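Local coordinates for protein terminal oxygenase component of carbazole 1,9a-dioxygenase (Nocardioides aromaticivorans, PDB 3GCF) that probably inserts molecular oxygen into carbazole as a Rieske-type dioxygenase, using electrons that pass through a [2Fe-2S] cluster to a mononuclear iron, at residues D163-G168 / K315-E320; L284-F289 / Q302-K307. All blocks are in the same frame, centred on the assembly; numbering follows the deposited sequence.

Contact 1 of 2, residues D163-G168 / K315-E320; sequences DTHLLG and KTFEVE
L167 and F317 meet tip to tip and form the apolar heart of this contact. The methyl CD1 of L167 sits over one face of the F317 ring in a CH-pi contact, 3.7 Å from the centroid and 22° off the normal, displaced toward the rim so that it lies closest to CD2 and CE2. F317 CG stands anti to its backbone N, which starts the ring off toward the strand, and a flat aromatic there offers a broad surface to a branched aliphatic chain. The same L167 CD1 also packs against the helix itself, 3.6 Å from E318 CA. The strand backbone also touches the ring: H165 O comes within 3.4 Å of F317 CE2, while L166 CA lies at the ring's edge, near its plane.

Strand 164-173 borders the antiparallel sheet of the catalytic domain, which belongs to the Bet v 1-like clan, and helix 311-331 packs on one face of that sheet, its short segment running 20° from the strand direction. H165 and L167, alternating with L166, turn to the helix, while L166 turns to the other face and packs on V303 and Q305.

Polar groups meet through solvent. H165 NE2 lies 3.7 Å from E318 OE2, and a water joins them, lying in the plane of the imidazole 2.9 Å from NE2 and donating to E318 OE2 at 3.0 Å. The ring and carboxylate planes are turned 77° apart. The other carboxylate oxygen, E318 OE1, forms a salt bridge with K315 NZ, at 3.3 Å a weak hydrogen bond, one turn back on the helix; a long lysine and an extended glutamate suit this partly exposed margin, and the nearby ammonium would be expected to favour the charged carboxylate.

Contact 2 of 2, residues L284-F289 / Q302-K307; sequences LIQYEF and QVLQRK
Y287 and Q305 slant across each other and meet at the phenol: Y287 OH donates to Q305 OE1 at 2.6 Å, from above the amide plane, with ring and amide planes 73° apart. In the glutamine, CG stands anti to the backbone N (chi1 175°) and the chain runs on extended, which brings OE1 to the phenol; nearer the backbone, Q305 CB packs 3.7 Å from Y287 CE2. I285 runs alongside Q305, its CD1 against Q305 OE1, while Q305 NE2 bonds to G158 O and T164 OG1. Farther along, F289 CE1 touches V303 CG2 at 4.2 Å.

The segments are neighbouring antiparallel strands of the beta hairpin 285-292/298-307. Paired backbone bonds join I285 to Q305 and Y287 to V303, the straightest being V303 N to Y287 O (169°).

On the opposite face the methyl L304 CD2 fits against the Q286 side chain, 3.7 Å from CG and 3.5 Å from OE1; the long amide supplies aliphatic flank as well as polar end. Q286 NE2 donates to E288 OE2 and to N334, and E288 OE1 is bonded to Y290 OH. Near the strand end, L284 CD2 nestles into the bend of R306, 3.4 Å from NE, while the guanidinium pairs with E320.

Overall arrangement
Contacts 1 and 2 lie 10 Å apart, centre to centre, within the catalytic domain, and contact 2 is nested inside the loop of chain that contact 1 closes. Along the sequence come 163-168, 284-289, 302-307 and 315-320. The first three lie in a single antiparallel sheet, where strand 298-307 stands between 164-173 and 285-292; helix 311-331 follows strand 298-307 directly. The contacts are stitched together by the salt bridge from R306 NH2 to E320 OE2 (2.6 Å) and by L304 N near L167 O. Contact 1 thus joins the sheet's border strand to the helix, away from the annotated sites, whereas contact 2 runs inward until the side chain of E288 lies about 7 Å from the mononuclear iron.

Contact 1 of 2, residues D163-G168 / K315-E320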
ATOM      1  N   ASP A 163     -34.988  20.619  25.298  1.00 18.76           N
ATOM      2  CA  ASP A 163     -34.458  21.743  26.066  1.00 19.12           C
ATOM      3  C   ASP A 163     -32.932  21.726  26.123  1.00 18.75           C
ATOM      4  O   ASP A 163     -32.322  22.192  27.090  1.00 16.97           O
ATOM      5  CB  ASP A 163     -35.038  21.721  27.483  1.00 20.96           C
ATOM      6  CG  ASP A 163     -34.613  20.495  28.267  1.00 26.49           C
ATOM      7  OD1 ASP A 163     -34.302  19.460  27.636  1.00 27.55           O
ATOM      8  OD2 ASP A 163     -34.605  20.560  29.516  1.00 30.08           O
ATOM      9  N   THR A 164     -32.318  21.194  25.072  1.00 17.03           N
ATOM     10  CA  THR A 164     -30.867  21.126  25.001  1.00 15.95           C
ATOM     11  C   THR A 164     -30.390  21.540  23.617  1.00 15.75           C
ATOM     12  O   THR A 164     -31.183  21.666  22.683  1.00 15.30           O
ATOM     13  CB  THR A 164     -30.356  19.693  25.261  1.00 15.99           C
ATOM     14  OG1 THR A 164     -30.817  18.824  24.213  1.00 13.94           O
ATOM     15  CG2 THR A 164     -30.861  19.175  26.612  1.00 11.52           C
ATOM     16  N   HIS A 165     -29.089  21.763  23.502  1.00 14.08           N
ATOM     17  CA  HIS A 165     -28.479  22.113  22.233  1.00 12.31           C
ATOM     18  C   HIS A 165     -27.242  21.233  22.122  1.00 12.84           C
ATOM     19  O   HIS A 165     -26.591  20.945  23.129  1.00 12.80           O
ATOM     20  CB  HIS A 165     -28.074  23.583  22.194  1.00 13.14           C
ATOM     21  CG  HIS A 165     -27.771  24.073  20.814  1.00 13.42           C
ATOM     22  ND1 HIS A 165     -28.754  24.289  19.873  1.00 13.33           N
ATOM     23  CD2 HIS A 165     -26.595  24.338  20.198  1.00 14.54           C
ATOM     24  CE1 HIS A 165     -28.196  24.668  18.736  1.00 14.59           C
ATOM     25  NE2 HIS A 165     -26.888  24.704  18.906  1.00 16.68           N
ATOM     26  N   LEU A 166     -26.923  20.798  20.908  1.00 13.02           N
ATOM     27  CA  LEU A 166     -25.772  19.931  20.704  1.00 11.72           C
ATOM     28  C   LEU A 166     -24.791  20.476  19.682  1.00 12.57           C
ATOM     29  O   LEU A 166     -25.174  21.136  18.718  1.00 11.25           O
ATOM     30  CB  LEU A 166     -26.226  18.527  20.280  1.00 10.02           C
ATOM     31  CG  LEU A 166     -26.914  17.678  21.354  1.00 11.88           C
ATOM     32  CD1 LEU A 166     -28.274  18.275  21.701  1.00  9.44           C
ATOM     33  CD2 LEU A 166     -27.072  16.246  20.857  1.00 11.91           C
ATOM     34  N   LEU A 167     -23.515  20.190  19.916  1.00 12.11           N
ATOM     35  CA  LEU A 167     -22.435  20.621  19.042  1.00 11.62           C
ATOM     36  C   LEU A 167     -21.392  19.514  19.041  1.00 10.89           C
ATOM     37  O   LEU A 167     -21.104  18.927  20.083  1.00  9.82           O
ATOM     38  CB  LEU A 167     -21.816  21.916  19.569  1.00  8.96           C
ATOM     39  CG  LEU A 167     -22.749  23.129  19.581  1.00 10.41           C
ATOM     40  CD1 LEU A 167     -22.142  24.225  20.441  1.00  9.18           C
ATOM     41  CD2 LEU A 167     -22.995  23.615  18.153  1.00  5.24           C
ATOM     42  N   GLY A 168     -20.837  19.213  17.875  1.00 10.37           N
ATOM     43  CA  GLY A 168     -19.837  18.166  17.817  1.00  9.94           C
ATOM     44  C   GLY A 168     -18.923  18.229  16.610  1.00 10.21           C
ATOM     45  O   GLY A 168     -18.969  19.170  15.821  1.00 11.00           O
ATOM     46  N   LYS A 315     -26.142  30.573  22.373  1.00 21.02           N
ATOM     47  CA  LYS A 315     -24.993  31.373  21.960  1.00 22.77           C
ATOM     48  C   LYS A 315     -23.808  31.209  22.895  1.00 20.45           C
ATOM     49  O   LYS A 315     -22.669  31.109  22.447  1.00 20.80           O
ATOM     50  CB  LYS A 315     -25.376  32.853  21.864  1.00 24.62           C
ATOM     51  CG  LYS A 315     -25.708  33.288  20.452  1.00 30.85           C
ATOM     52  CD  LYS A 315     -26.687  32.313  19.807  1.00 33.72           C
ATOM     53  CE  LYS A 315     -26.612  32.366  18.291  1.00 34.72           C
ATOM     54  NZ  LYS A 315     -27.391  31.248  17.681  1.00 36.04           N
ATOM     55  N   THR A 316     -24.078  31.182  24.194  1.00 18.66           N
ATOM     56  CA  THR A 316     -23.023  31.025  25.183  1.00 17.70           C
ATOM     57  C   THR A 316     -22.358  29.660  25.011  1.00 17.73           C
ATOM     58  O   THR A 316     -21.141  29.545  25.122  1.00 17.93           O
ATOM     59  CB  THR A 316     -23.588  31.163  26.611  1.00 19.53           C
ATOM     60  OG1 THR A 316     -24.108  32.488  26.779  1.00 21.73           O
ATOM     61  CG2 THR A 316     -22.509  30.911  27.657  1.00 17.77           C
ATOM     62  N   PHE A 317     -23.159  28.633  24.732  1.00 16.12           N
ATOM     63  CA  PHE A 317     -22.631  27.286  24.529  1.00 14.80           C
ATOM     64  C   PHE A 317     -21.765  27.248  23.268  1.00 15.15           C
ATOM     65  O   PHE A 317     -20.635  26.760  23.293  1.00 14.53           O
ATOM     66  CB  PHE A 317     -23.781  26.279  24.414  1.00 12.92           C
ATOM     67  CG  PHE A 317     -23.332  24.854  24.181  1.00 10.21           C
ATOM     68  CD1 PHE A 317     -22.183  24.355  24.793  1.00  9.06           C
ATOM     69  CD2 PHE A 317     -24.082  24.003  23.370  1.00  8.84           C
ATOM     70  CE1 PHE A 317     -21.787  23.027  24.597  1.00  8.58           C
ATOM     71  CE2 PHE A 317     -23.701  22.683  23.167  1.00  5.12           C
ATOM     72  CZ  PHE A 317     -22.549  22.189  23.784  1.00  7.68           C
ATOM     73  N   GLU A 318     -22.290  27.777  22.169  1.00 13.91           N
ATOM     74  CA  GLU A 318     -21.542  27.792  20.922  1.00 15.15           C
ATOM     75  C   GLU A 318     -20.201  28.500  21.097  1.00 14.19           C
ATOM     76  O   GLU A 318     -19.193  28.066  20.544  1.00 13.11           O
ATOM     77  CB  GLU A 318     -22.357  28.466  19.819  1.00 15.37           C
ATOM     78  CG  GLU A 318     -23.723  27.841  19.626  1.00 19.50           C
ATOM     79  CD  GLU A 318     -24.532  28.504  18.529  1.00 21.91           C
ATOM     80  OE1 GLU A 318     -24.564  29.752  18.483  1.00 21.75           O
ATOM     81  OE2 GLU A 318     -25.148  27.773  17.721  1.00 23.84           O
ATOM     82  N   VAL A 319     -20.185  29.583  21.871  1.00 15.05           N
ATOM     83  CA  VAL A 319     -18.943  30.318  22.110  1.00 14.29           C
ATOM     84  C   VAL A 319     -17.940  29.504  22.930  1.00 14.68           C
ATOM     85  O   VAL A 319     -16.764  29.438  22.575  1.00 14.35           O
ATOM     86  CB  VAL A 319     -19.203  31.667  22.828  1.00 16.04           C
ATOM     87  CG1 VAL A 319     -17.876  32.299  23.258  1.00 13.17           C
ATOM     88  CG2 VAL A 319     -19.948  32.618  21.888  1.00 15.25           C
ATOM     89  N   GLU A 320     -18.382  28.883  24.022  1.00 13.73           N
ATOM     90  CA  GLU A 320     -17.439  28.095  24.809  1.00 16.57           C
ATOM     91  C   GLU A 320     -17.006  26.822  24.084  1.00 15.55           C
ATOM     92  O   GLU A 320     -15.919  26.304  24.334  1.00 14.52           O
ATOM     93  CB  GLU A 320     -17.989  27.771  26.207  1.00 19.79           C
ATOM     94  CG  GLU A 320     -19.458  27.439  26.281  1.00 28.47           C
ATOM     95  CD  GLU A 320     -19.915  27.169  27.709  1.00 32.30           C
ATOM     96  OE1 GLU A 320     -19.552  27.958  28.615  1.00 32.12           O
ATOM     97  OE2 GLU A 320     -20.642  26.172  27.920  1.00 33.02           O
TER
HETATM   98  O   HOH W   1     -25.599  25.192  16.340  1.00 21.89           O

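Contact 2 of 2, residues L284-F289 / Q302-K307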
ATOM      1  N   LEU A 284     -22.274  19.264  31.019  1.00 12.09           N
ATOM      2  CA  LEU A 284     -22.408  18.681  29.690  1.00 12.22           C
ATOM      3  C   LEU A 284     -22.535  17.166  29.681  1.00 11.96           C
ATOM      4  O   LEU A 284     -22.158  16.489  30.637  1.00 11.96           O
ATOM      5  CB  LEU A 284     -21.187  19.051  28.838  1.00 10.56           C
ATOM      6  CG  LEU A 284     -20.891  20.527  28.569  1.00 10.46           C
ATOM      7  CD1 LEU A 284     -19.509  20.661  27.945  1.00  7.53           C
ATOM      8  CD2 LEU A 284     -21.961  21.104  27.654  1.00  6.90           C
ATOM      9  N   ILE A 285     -23.066  16.647  28.582  1.00  9.72           N
ATOM     10  CA  ILE A 285     -23.181  15.214  28.381  1.00  9.97           C
ATOM     11  C   ILE A 285     -22.471  14.945  27.049  1.00  9.95           C
ATOM     12  O   ILE A 285     -22.626  15.712  26.096  1.00  9.90           O
ATOM     13  CB  ILE A 285     -24.655  14.763  28.305  1.00 10.77           C
ATOM     14  CG1 ILE A 285     -25.284  14.846  29.700  1.00 11.23           C
ATOM     15  CG2 ILE A 285     -24.746  13.330  27.762  1.00  6.83           C
ATOM     16  CD1 ILE A 285     -26.743  14.411  29.746  1.00 10.74           C
ATOM     17  N   GLN A 286     -21.674  13.882  26.992  1.00  9.49           N
ATOM     18  CA  GLN A 286     -20.943  13.545  25.773  1.00  9.02           C
ATOM     19  C   GLN A 286     -21.454  12.281  25.096  1.00  9.09           C
ATOM     20  O   GLN A 286     -21.581  11.234  25.722  1.00  8.21           O
ATOM     21  CB  GLN A 286     -19.443  13.386  26.060  1.00  9.40           C
ATOM     22  CG  GLN A 286     -18.594  13.160  24.798  1.00  7.29           C
ATOM     23  CD  GLN A 286     -17.106  13.433  25.022  1.00 11.57           C
ATOM     24  OE1 GLN A 286     -16.737  14.403  25.690  1.00  8.93           O
ATOM     25  NE2 GLN A 286     -16.250  12.590  24.446  1.00  8.12           N
ATOM     26  N   TYR A 287     -21.739  12.392  23.805  1.00  7.94           N
ATOM     27  CA  TYR A 287     -22.221  11.262  23.026  1.00  7.56           C
ATOM     28  C   TYR A 287     -21.149  10.914  22.004  1.00  7.98           C
ATOM     29  O   TYR A 287     -20.440  11.795  21.513  1.00  5.69           O
ATOM     30  CB  TYR A 287     -23.517  11.631  22.294  1.00  8.74           C
ATOM     31  CG  TYR A 287     -24.692  11.918  23.205  1.00  9.78           C
ATOM     32  CD1 TYR A 287     -25.406  10.879  23.808  1.00 11.34           C
ATOM     33  CD2 TYR A 287     -25.085  13.231  23.473  1.00 10.74           C
ATOM     34  CE1 TYR A 287     -26.492  11.143  24.663  1.00  9.80           C
ATOM     35  CE2 TYR A 287     -26.167  13.507  24.325  1.00 11.73           C
ATOM     36  CZ  TYR A 287     -26.863  12.459  24.913  1.00 12.20           C
ATOM     37  OH  TYR A 287     -27.924  12.730  25.752  1.00 13.22           O
ATOM     38  N   GLU A 288     -21.024   9.632  21.686  1.00  8.54           N
ATOM     39  CA  GLU A 288     -20.045   9.204  20.706  1.00  8.71           C
ATOM     40  C   GLU A 288     -20.641   8.154  19.788  1.00 10.30           C
ATOM     41  O   GLU A 288     -21.369   7.261  20.235  1.00 11.01           O
ATOM     42  CB  GLU A 288     -18.794   8.638  21.390  1.00 10.32           C
ATOM     43  CG  GLU A 288     -18.138   9.589  22.389  1.00 10.51           C
ATOM     44  CD  GLU A 288     -16.706   9.204  22.721  1.00 13.89           C
ATOM     45  OE1 GLU A 288     -16.373   7.999  22.692  1.00 13.94           O
ATOM     46  OE2 GLU A 288     -15.910  10.116  23.025  1.00 17.11           O
ATOM     47  N   PHE A 289     -20.345   8.284  18.498  1.00  8.96           N
ATOM     48  CA  PHE A 289     -20.810   7.333  17.493  1.00  7.69           C
ATOM     49  C   PHE A 289     -19.556   6.790  16.818  1.00  8.41           C
ATOM     50  O   PHE A 289     -18.540   7.485  16.729  1.00  7.65           O
ATOM     51  CB  PHE A 289     -21.695   8.013  16.445  1.00  7.50           C
ATOM     52  CG  PHE A 289     -22.929   8.664  17.007  1.00  6.58           C
ATOM     53  CD1 PHE A 289     -22.847   9.858  17.714  1.00  6.32           C
ATOM     54  CD2 PHE A 289     -24.182   8.097  16.799  1.00  6.45           C
ATOM     55  CE1 PHE A 289     -23.997  10.481  18.203  1.00  8.46           C
ATOM     56  CE2 PHE A 289     -25.338   8.713  17.284  1.00  6.03           C
ATOM     57  CZ  PHE A 289     -25.246   9.905  17.985  1.00  4.54           C
ATOM     58  N   GLN A 302     -18.179  13.015  18.015  1.00  9.95           N
ATOM     59  CA  GLN A 302     -18.183  13.415  19.411  1.00  9.65           C
ATOM     60  C   GLN A 302     -19.193  14.548  19.458  1.00  9.26           C
ATOM     61  O   GLN A 302     -19.011  15.551  18.778  1.00  9.72           O
ATOM     62  CB  GLN A 302     -16.815  13.934  19.839  1.00 10.08           C
ATOM     63  CG  GLN A 302     -15.732  12.887  19.891  1.00 10.69           C
ATOM     64  CD  GLN A 302     -14.360  13.509  19.904  1.00 11.83           C
ATOM     65  OE1 GLN A 302     -13.912  14.062  18.901  1.00 13.08           O
ATOM     66  NE2 GLN A 302     -13.686  13.438  21.044  1.00 14.81           N
ATOM     67  N   VAL A 303     -20.252  14.393  20.247  1.00  8.14           N
ATOM     68  CA  VAL A 303     -21.283  15.423  20.332  1.00  9.05           C
ATOM     69  C   VAL A 303     -21.567  15.799  21.775  1.00 10.07           C
ATOM     70  O   VAL A 303     -21.893  14.946  22.604  1.00 10.74           O
ATOM     71  CB  VAL A 303     -22.604  14.952  19.676  1.00 10.49           C
ATOM     72  CG1 VAL A 303     -23.553  16.134  19.503  1.00  8.47           C
ATOM     73  CG2 VAL A 303     -22.317  14.303  18.331  1.00  7.76           C
ATOM     74  N   LEU A 304     -21.443  17.087  22.070  1.00 11.09           N
ATOM     75  CA  LEU A 304     -21.676  17.584  23.416  1.00 10.11           C
ATOM     76  C   LEU A 304     -23.072  18.180  23.537  1.00 11.22           C
ATOM     77  O   LEU A 304     -23.518  18.929  22.669  1.00 11.92           O
ATOM     78  CB  LEU A 304     -20.612  18.624  23.772  1.00  9.18           C
ATOM     79  CG  LEU A 304     -19.170  18.095  23.725  1.00  8.85           C
ATOM     80  CD1 LEU A 304     -18.216  19.171  24.221  1.00  6.78           C
ATOM     81  CD2 LEU A 304     -19.039  16.841  24.582  1.00  4.90           C
ATOM     82  N   GLN A 305     -23.759  17.834  24.622  1.00 12.03           N
ATOM     83  CA  GLN A 305     -25.116  18.302  24.871  1.00 12.13           C
ATOM     84  C   GLN A 305     -25.209  19.198  26.097  1.00 12.87           C
ATOM     85  O   GLN A 305     -24.801  18.821  27.195  1.00 12.23           O
ATOM     86  CB  GLN A 305     -26.049  17.108  25.047  1.00 10.06           C
ATOM     87  CG  GLN A 305     -27.476  17.465  25.436  1.00 11.61           C
ATOM     88  CD  GLN A 305     -28.345  16.229  25.566  1.00 11.06           C
ATOM     89  OE1 GLN A 305     -28.008  15.304  26.301  1.00 12.66           O
ATOM     90  NE2 GLN A 305     -29.460  16.204  24.851  1.00  9.50           N
ATOM     91  N   ARG A 306     -25.767  20.384  25.895  1.00 13.70           N
ATOM     92  CA  ARG A 306     -25.932  21.362  26.958  1.00 14.09           C
ATOM     93  C   ARG A 306     -27.402  21.756  27.106  1.00 16.08           C
ATOM     94  O   ARG A 306     -28.085  22.020  26.120  1.00 15.75           O
ATOM     95  CB  ARG A 306     -25.098  22.603  26.631  1.00 14.19           C
ATOM     96  CG  ARG A 306     -25.450  23.844  27.438  1.00 17.00           C
ATOM     97  CD  ARG A 306     -25.186  23.647  28.915  1.00 18.44           C
ATOM     98  NE  ARG A 306     -23.764  23.542  29.226  1.00 23.09           N
ATOM     99  CZ  ARG A 306     -22.898  24.548  29.125  1.00 25.83           C
ATOM    100  NH1 ARG A 306     -23.315  25.737  28.714  1.00 26.86           N
ATOM    101  NH2 ARG A 306     -21.623  24.375  29.458  1.00 21.99           N
ATOM    102  N   LYS A 307     -27.889  21.787  28.339  1.00 18.37           N
ATOM    103  CA  LYS A 307     -29.272  22.184  28.586  1.00 21.93           C
ATOM    104  C   LYS A 307     -29.330  23.700  28.390  1.00 21.15           C
ATOM    105  O   LYS A 307     -28.455  24.423  28.870  1.00 20.65           O
ATOM    106  CB  LYS A 307     -29.682  21.815  30.017  1.00 25.37           C
ATOM    107  CG  LYS A 307     -31.170  21.979  30.306  1.00 32.99           C
ATOM    108  CD  LYS A 307     -31.534  21.470  31.697  1.00 36.95           C
ATOM    109  CE  LYS A 307     -33.027  21.630  31.966  1.00 41.17           C
ATOM    110  NZ  LYS A 307     -33.434  21.141  33.321  1.00 42.41           N
TER